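Long-range contact in transcriptional regulatory protein FixJ (Sinorhizobium meliloti, PDB 1DBW), which acts as a two-component response regulator that, once activated by FixL, switches on the nitrogen-fixation genes nifA and fixK: residues M1-E13 with F42-R56. The protein carries 2 engineered substitutions. Numbering follows the deposited sequence.
Sequences MQDYTVHIVDDEE and FAPDVRNGVLVTDLR. Engineered in segment 1-13: Q2 (natural residue Thr).
T5, H7 and V9 each donate to and accept from the parallel segment 48-54, giving six backbone hydrogen bonds, from T5 N to N48 O through to D54 N to V9 O. Apolar contacts line both faces. On one, V6 CG1 meets V52 CG2 at 3.6 Å and I8 CD1 lies against V52 CB, where helix 108-119 covers V52; on the other, V9 CG2 presses tightly on L51 CD1. With CG anti to the carbonyl carbon (chi1 -70°), the H7 ring lies between T5 CG2 and V46 CG2, the latter a CH-pi contact 4.1 Å from the centroid. ND1 hydrogen-bonds to H33 NE2, and NE2 to a water that donates to R47 O. With an alanine in its place, V46 would probably lose the ring it packs on, and H33 and the water their imidazole mate. Both strands are interior in the doubly wound receiver domain; at their C-terminal ends and just beyond lie the magnesium-binding D10, D11, D54 and R56. There two carboxylate oxygens, D10 OD2 and D54 OD1, sit 3.3 Å apart; K104 pairs with D54 OD2. R56 forms salt bridges through NE to D11 OD2, NH2 to D54 OD1 and NH1 to E12 OE1 (2.8 Å), the last well out of the guanidinium plane, held by charge alone.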
loop_
_atom_site.group_PDB
_atom_site.type_symbol
_atom_site.label_atom_id
_atom_site.label_comp_id
_atom_site.label_asym_id
_atom_site.label_seq_id
_atom_site.Cartn_x
_atom_site.Cartn_y
_atom_site.Cartn_z
ATOM N N MET A 1 -11.565 19.301 -1.897
ATOM C CA MET A 1 -10.984 17.973 -2.271
ATOM C C MET A 1 -9.895 17.642 -1.264
ATOM O O MET A 1 -9.216 18.534 -0.789
ATOM C CB MET A 1 -10.395 18.063 -3.676
ATOM C CG MET A 1 -11.424 18.524 -4.715
ATOM S SD MET A 1 -10.786 18.753 -6.350
ATOM C CE MET A 1 -11.047 17.080 -6.980
ATOM N N GLN A 2 -9.744 16.373 -0.909
ATOM C CA GLN A 2 -8.724 16.013 0.076
ATOM C C GLN A 2 -7.352 15.841 -0.569
ATOM O O GLN A 2 -7.216 15.124 -1.531
ATOM C CB GLN A 2 -9.139 14.743 0.850
ATOM C CG GLN A 2 -8.029 14.186 1.730
ATOM C CD GLN A 2 -8.503 13.156 2.744
ATOM O OE1 GLN A 2 -8.186 13.275 3.922
ATOM N NE2 GLN A 2 -9.233 12.125 2.292
ATOM N N ASP A 3 -6.340 16.519 -0.032
ATOM C CA ASP A 3 -4.971 16.432 -0.559
ATOM C C ASP A 3 -4.205 15.295 0.132
ATOM O O ASP A 3 -3.368 15.547 1.012
ATOM C CB ASP A 3 -4.205 17.753 -0.303
ATOM C CG ASP A 3 -2.797 17.747 -0.890
ATOM O OD1 ASP A 3 -2.502 16.921 -1.784
ATOM O OD2 ASP A 3 -1.942 18.530 -0.429
ATOM N N TYR A 4 -4.420 14.057 -0.276
ATOM C CA TYR A 4 -3.686 12.976 0.381
ATOM C C TYR A 4 -2.629 12.404 -0.542
ATOM O O TYR A 4 -2.632 12.668 -1.738
ATOM C CB TYR A 4 -4.653 11.879 0.828
ATOM C CG TYR A 4 -5.391 11.217 -0.334
ATOM C CD1 TYR A 4 -6.597 11.729 -0.820
ATOM C CD2 TYR A 4 -4.905 10.029 -0.894
ATOM C CE1 TYR A 4 -7.317 11.067 -1.821
ATOM C CE2 TYR A 4 -5.605 9.364 -1.901
ATOM C CZ TYR A 4 -6.815 9.887 -2.352
ATOM O OH TYR A 4 -7.543 9.191 -3.279
ATOM N N THR A 5 -1.692 11.658 0.028
ATOM C CA THR A 5 -0.616 11.080 -0.745
ATOM C C THR A 5 -0.672 9.571 -0.702
ATOM O O THR A 5 -1.023 9.011 0.339
ATOM C CB THR A 5 0.749 11.527 -0.149
ATOM O OG1 THR A 5 0.827 12.964 -0.241
ATOM C CG2 THR A 5 1.932 10.928 -0.938
ATOM N N VAL A 6 -0.443 8.948 -1.861
ATOM C CA VAL A 6 -0.411 7.485 -1.935
ATOM C C VAL A 6 1.073 7.094 -1.796
ATOM O O VAL A 6 1.881 7.448 -2.641
ATOM C CB VAL A 6 -0.920 6.946 -3.297
ATOM C CG1 VAL A 6 -0.937 5.386 -3.249
ATOM C CG2 VAL A 6 -2.312 7.464 -3.596
ATOM N N HIS A 7 1.375 6.262 -0.791
ATOM C CA HIS A 7 2.751 5.832 -0.522
ATOM C C HIS A 7 2.886 4.433 -1.030
ATOM O O HIS A 7 2.172 3.574 -0.528
ATOM C CB HIS A 7 2.997 5.886 0.994
ATOM C CG HIS A 7 3.056 7.292 1.507
ATOM N ND1 HIS A 7 4.218 8.038 1.461
ATOM C CD2 HIS A 7 2.089 8.122 1.973
ATOM C CE1 HIS A 7 3.964 9.269 1.859
ATOM N NE2 HIS A 7 2.678 9.352 2.174
ATOM N N ILE A 8 3.721 4.242 -2.068
ATOM C CA ILE A 8 3.868 2.926 -2.677
ATOM C C ILE A 8 5.146 2.267 -2.213
ATOM O O ILE A 8 6.239 2.810 -2.356
ATOM C CB ILE A 8 3.905 2.995 -4.188
ATOM C CG1 ILE A 8 2.715 3.816 -4.742
ATOM C CG2 ILE A 8 3.897 1.584 -4.751
ATOM C CD1 ILE A 8 1.418 3.118 -4.634
ATOM N N VAL A 9 5.007 1.067 -1.675
ATOM C CA VAL A 9 6.166 0.353 -1.176
ATOM C C VAL A 9 6.197 -0.898 -2.038
ATOM O O VAL A 9 5.299 -1.710 -1.976
ATOM C CB VAL A 9 6.000 0.029 0.350
ATOM C CG1 VAL A 9 7.240 -0.622 0.901
ATOM C CG2 VAL A 9 5.784 1.299 1.115
ATOM N N ASP A 10 7.127 -0.948 -2.983
ATOM C CA ASP A 10 7.204 -2.118 -3.871
ATOM C C ASP A 10 8.645 -2.600 -3.982
ATOM O O ASP A 10 9.558 -1.813 -4.251
ATOM C CB ASP A 10 6.618 -1.778 -5.250
ATOM C CG ASP A 10 6.312 -3.016 -6.112
ATOM O OD1 ASP A 10 6.922 -4.099 -5.929
ATOM O OD2 ASP A 10 5.441 -2.891 -6.998
ATOM N N ASP A 11 8.824 -3.895 -3.726
ATOM C CA ASP A 11 10.126 -4.549 -3.761
ATOM C C ASP A 11 10.701 -4.691 -5.175
ATOM O O ASP A 11 11.887 -4.415 -5.395
ATOM C CB ASP A 11 10.044 -5.924 -3.077
ATOM C CG ASP A 11 9.199 -6.928 -3.857
ATOM O OD1 ASP A 11 9.719 -8.020 -4.179
ATOM O OD2 ASP A 11 8.021 -6.631 -4.158
ATOM N N GLU A 12 9.861 -5.118 -6.122
ATOM C CA GLU A 12 10.279 -5.296 -7.511
ATOM C C GLU A 12 10.372 -3.930 -8.197
ATOM O O GLU A 12 9.353 -3.305 -8.488
ATOM C CB GLU A 12 9.290 -6.212 -8.247
ATOM C CG GLU A 12 9.867 -6.884 -9.494
ATOM C CD GLU A 12 9.083 -8.122 -9.928
ATOM O OE1 GLU A 12 8.869 -9.026 -9.087
ATOM O OE2 GLU A 12 8.697 -8.202 -11.116
ATOM N N GLU A 13 11.601 -3.475 -8.430
ATOM C CA GLU A 13 11.849 -2.186 -9.059
ATOM C C GLU A 13 10.919 -1.733 -10.181
ATOM O O GLU A 13 10.261 -0.696 -10.046
ATOM N N PHE A 42 9.935 6.444 7.636
ATOM C CA PHE A 42 9.216 7.650 7.245
ATOM C C PHE A 42 7.800 7.739 7.833
ATOM O O PHE A 42 7.292 8.838 8.066
ATOM C CB PHE A 42 9.105 7.680 5.699
ATOM C CG PHE A 42 8.524 8.956 5.146
ATOM C CD1 PHE A 42 9.326 10.084 5.018
ATOM C CD2 PHE A 42 7.168 9.044 4.813
ATOM C CE1 PHE A 42 8.802 11.294 4.577
ATOM C CE2 PHE A 42 6.624 10.252 4.366
ATOM C CZ PHE A 42 7.447 11.378 4.250
ATOM N N ALA A 43 7.214 6.604 8.173
ATOM C CA ALA A 43 5.827 6.551 8.617
ATOM C C ALA A 43 5.360 7.554 9.667
ATOM O O ALA A 43 4.261 8.071 9.533
ATOM C CB ALA A 43 5.417 5.122 9.004
ATOM N N PRO A 44 6.151 7.796 10.720
ATOM C CA PRO A 44 5.696 8.754 11.733
ATOM C C PRO A 44 5.506 10.155 11.188
ATOM O O PRO A 44 4.763 10.910 11.783
ATOM C CB PRO A 44 6.803 8.710 12.779
ATOM C CG PRO A 44 7.326 7.298 12.666
ATOM C CD PRO A 44 7.401 7.146 11.152
ATOM N N ASP A 45 6.140 10.458 10.052
ATOM C CA ASP A 45 6.029 11.784 9.431
ATOM C C ASP A 45 4.864 11.891 8.462
ATOM O O ASP A 45 4.530 12.997 8.024
ATOM C CB ASP A 45 7.326 12.154 8.729
ATOM C CG ASP A 45 8.415 12.523 9.710
ATOM O OD1 ASP A 45 8.155 13.395 10.570
ATOM O OD2 ASP A 45 9.502 11.922 9.647
ATOM N N VAL A 46 4.278 10.747 8.113
ATOM C CA VAL A 46 3.129 10.741 7.200
ATOM C C VAL A 46 1.877 11.398 7.761
ATOM O O VAL A 46 1.383 11.073 8.852
ATOM C CB VAL A 46 2.751 9.305 6.744
ATOM C CG1 VAL A 46 1.398 9.305 5.988
ATOM C CG2 VAL A 46 3.781 8.751 5.808
ATOM N N ARG A 47 1.355 12.332 6.981
ATOM C CA ARG A 47 0.106 12.985 7.304
ATOM C C ARG A 47 -0.731 12.776 6.048
ATOM O O ARG A 47 -0.199 12.871 4.922
ATOM C CB ARG A 47 0.325 14.486 7.569
ATOM C CG ARG A 47 1.164 14.758 8.833
ATOM C CD ARG A 47 0.479 14.172 10.071
ATOM N NE ARG A 47 1.243 14.438 11.292
ATOM C CZ ARG A 47 2.308 13.734 11.686
ATOM N NH1 ARG A 47 2.752 12.707 10.970
ATOM N NH2 ARG A 47 2.940 14.066 12.801
ATOM N N ASN A 48 -2.007 12.463 6.240
ATOM C CA ASN A 48 -2.959 12.249 5.148
ATOM C C ASN A 48 -2.335 11.381 4.067
ATOM O O ASN A 48 -2.179 11.783 2.913
ATOM C CB ASN A 48 -3.431 13.585 4.558
ATOM C CG ASN A 48 -3.663 14.629 5.613
ATOM O OD1 ASN A 48 -4.524 14.472 6.474
ATOM N ND2 ASN A 48 -2.874 15.707 5.567
ATOM N N GLY A 49 -2.009 10.165 4.451
ATOM C CA GLY A 49 -1.433 9.265 3.479
ATOM C C GLY A 49 -2.101 7.909 3.467
ATOM O O GLY A 49 -2.668 7.470 4.479
ATOM N N VAL A 50 -2.147 7.320 2.276
ATOM C CA VAL A 50 -2.659 5.958 2.104
ATOM C C VAL A 50 -1.452 5.116 1.717
ATOM O O VAL A 50 -0.641 5.532 0.898
ATOM C CB VAL A 50 -3.720 5.877 0.958
ATOM C CG1 VAL A 50 -4.092 4.409 0.629
ATOM C CG2 VAL A 50 -4.946 6.625 1.393
ATOM N N LEU A 51 -1.405 3.883 2.197
ATOM C CA LEU A 51 -0.285 3.002 1.873
ATOM C C LEU A 51 -0.721 1.919 0.908
ATOM O O LEU A 51 -1.829 1.381 1.044
ATOM C CB LEU A 51 0.201 2.315 3.150
ATOM C CG LEU A 51 1.197 1.149 2.971
ATOM C CD1 LEU A 51 2.569 1.627 2.373
ATOM C CD2 LEU A 51 1.410 0.543 4.380
ATOM N N VAL A 52 0.113 1.680 -0.101
ATOM C CA VAL A 52 -0.167 0.595 -1.058
ATOM C C VAL A 52 1.090 -0.253 -1.059
ATOM O O VAL A 52 2.173 0.229 -1.399
ATOM C CB VAL A 52 -0.451 1.093 -2.448
ATOM C CG1 VAL A 52 -0.666 -0.104 -3.390
ATOM C CG2 VAL A 52 -1.747 1.945 -2.461
ATOM N N THR A 53 0.950 -1.535 -0.685
ATOM C CA THR A 53 2.114 -2.401 -0.683
ATOM C C THR A 53 2.060 -3.446 -1.794
ATOM O O THR A 53 0.977 -3.833 -2.226
ATOM C CB THR A 53 2.229 -3.188 0.650
ATOM O OG1 THR A 53 1.176 -4.151 0.725
ATOM C CG2 THR A 53 2.115 -2.249 1.861
ATOM N N ASP A 54 3.229 -3.766 -2.333
ATOM C CA ASP A 54 3.365 -4.853 -3.311
ATOM C C ASP A 54 4.726 -5.446 -2.956
ATOM O O ASP A 54 5.758 -5.125 -3.578
ATOM C CB ASP A 54 3.332 -4.386 -4.773
ATOM C CG ASP A 54 3.342 -5.565 -5.768
ATOM O OD1 ASP A 54 3.251 -5.310 -6.985
ATOM O OD2 ASP A 54 3.421 -6.744 -5.333
ATOM N N LEU A 55 4.722 -6.191 -1.849
ATOM C CA LEU A 55 5.909 -6.834 -1.279
ATOM C C LEU A 55 5.815 -8.340 -1.514
ATOM O O LEU A 55 4.880 -8.997 -1.044
ATOM C CB LEU A 55 5.984 -6.540 0.210
ATOM C CG LEU A 55 6.123 -5.046 0.494
ATOM C CD1 LEU A 55 5.831 -4.736 1.957
ATOM C CD2 LEU A 55 7.515 -4.591 0.086
ATOM N N ARG A 56 6.781 -8.867 -2.257
ATOM C CA ARG A 56 6.796 -10.285 -2.604
ATOM C C ARG A 56 7.767 -11.103 -1.789
ATOM O O ARG A 56 7.507 -12.281 -1.536
ATOM C CB ARG A 56 7.108 -10.457 -4.087
ATOM C CG ARG A 56 6.246 -9.593 -4.984
ATOM C CD ARG A 56 6.976 -9.266 -6.265
ATOM N NE ARG A 56 6.415 -8.089 -6.915
ATOM C CZ ARG A 56 5.981 -8.063 -8.171
ATOM N NH1 ARG A 56 6.039 -9.157 -8.923
ATOM N NH2 ARG A 56 5.489 -6.939 -8.679
HETATM O O HOH W 1 -0.591 14.190 1.970
HETATM O O HOH W 2 1.711 11.723 3.258
#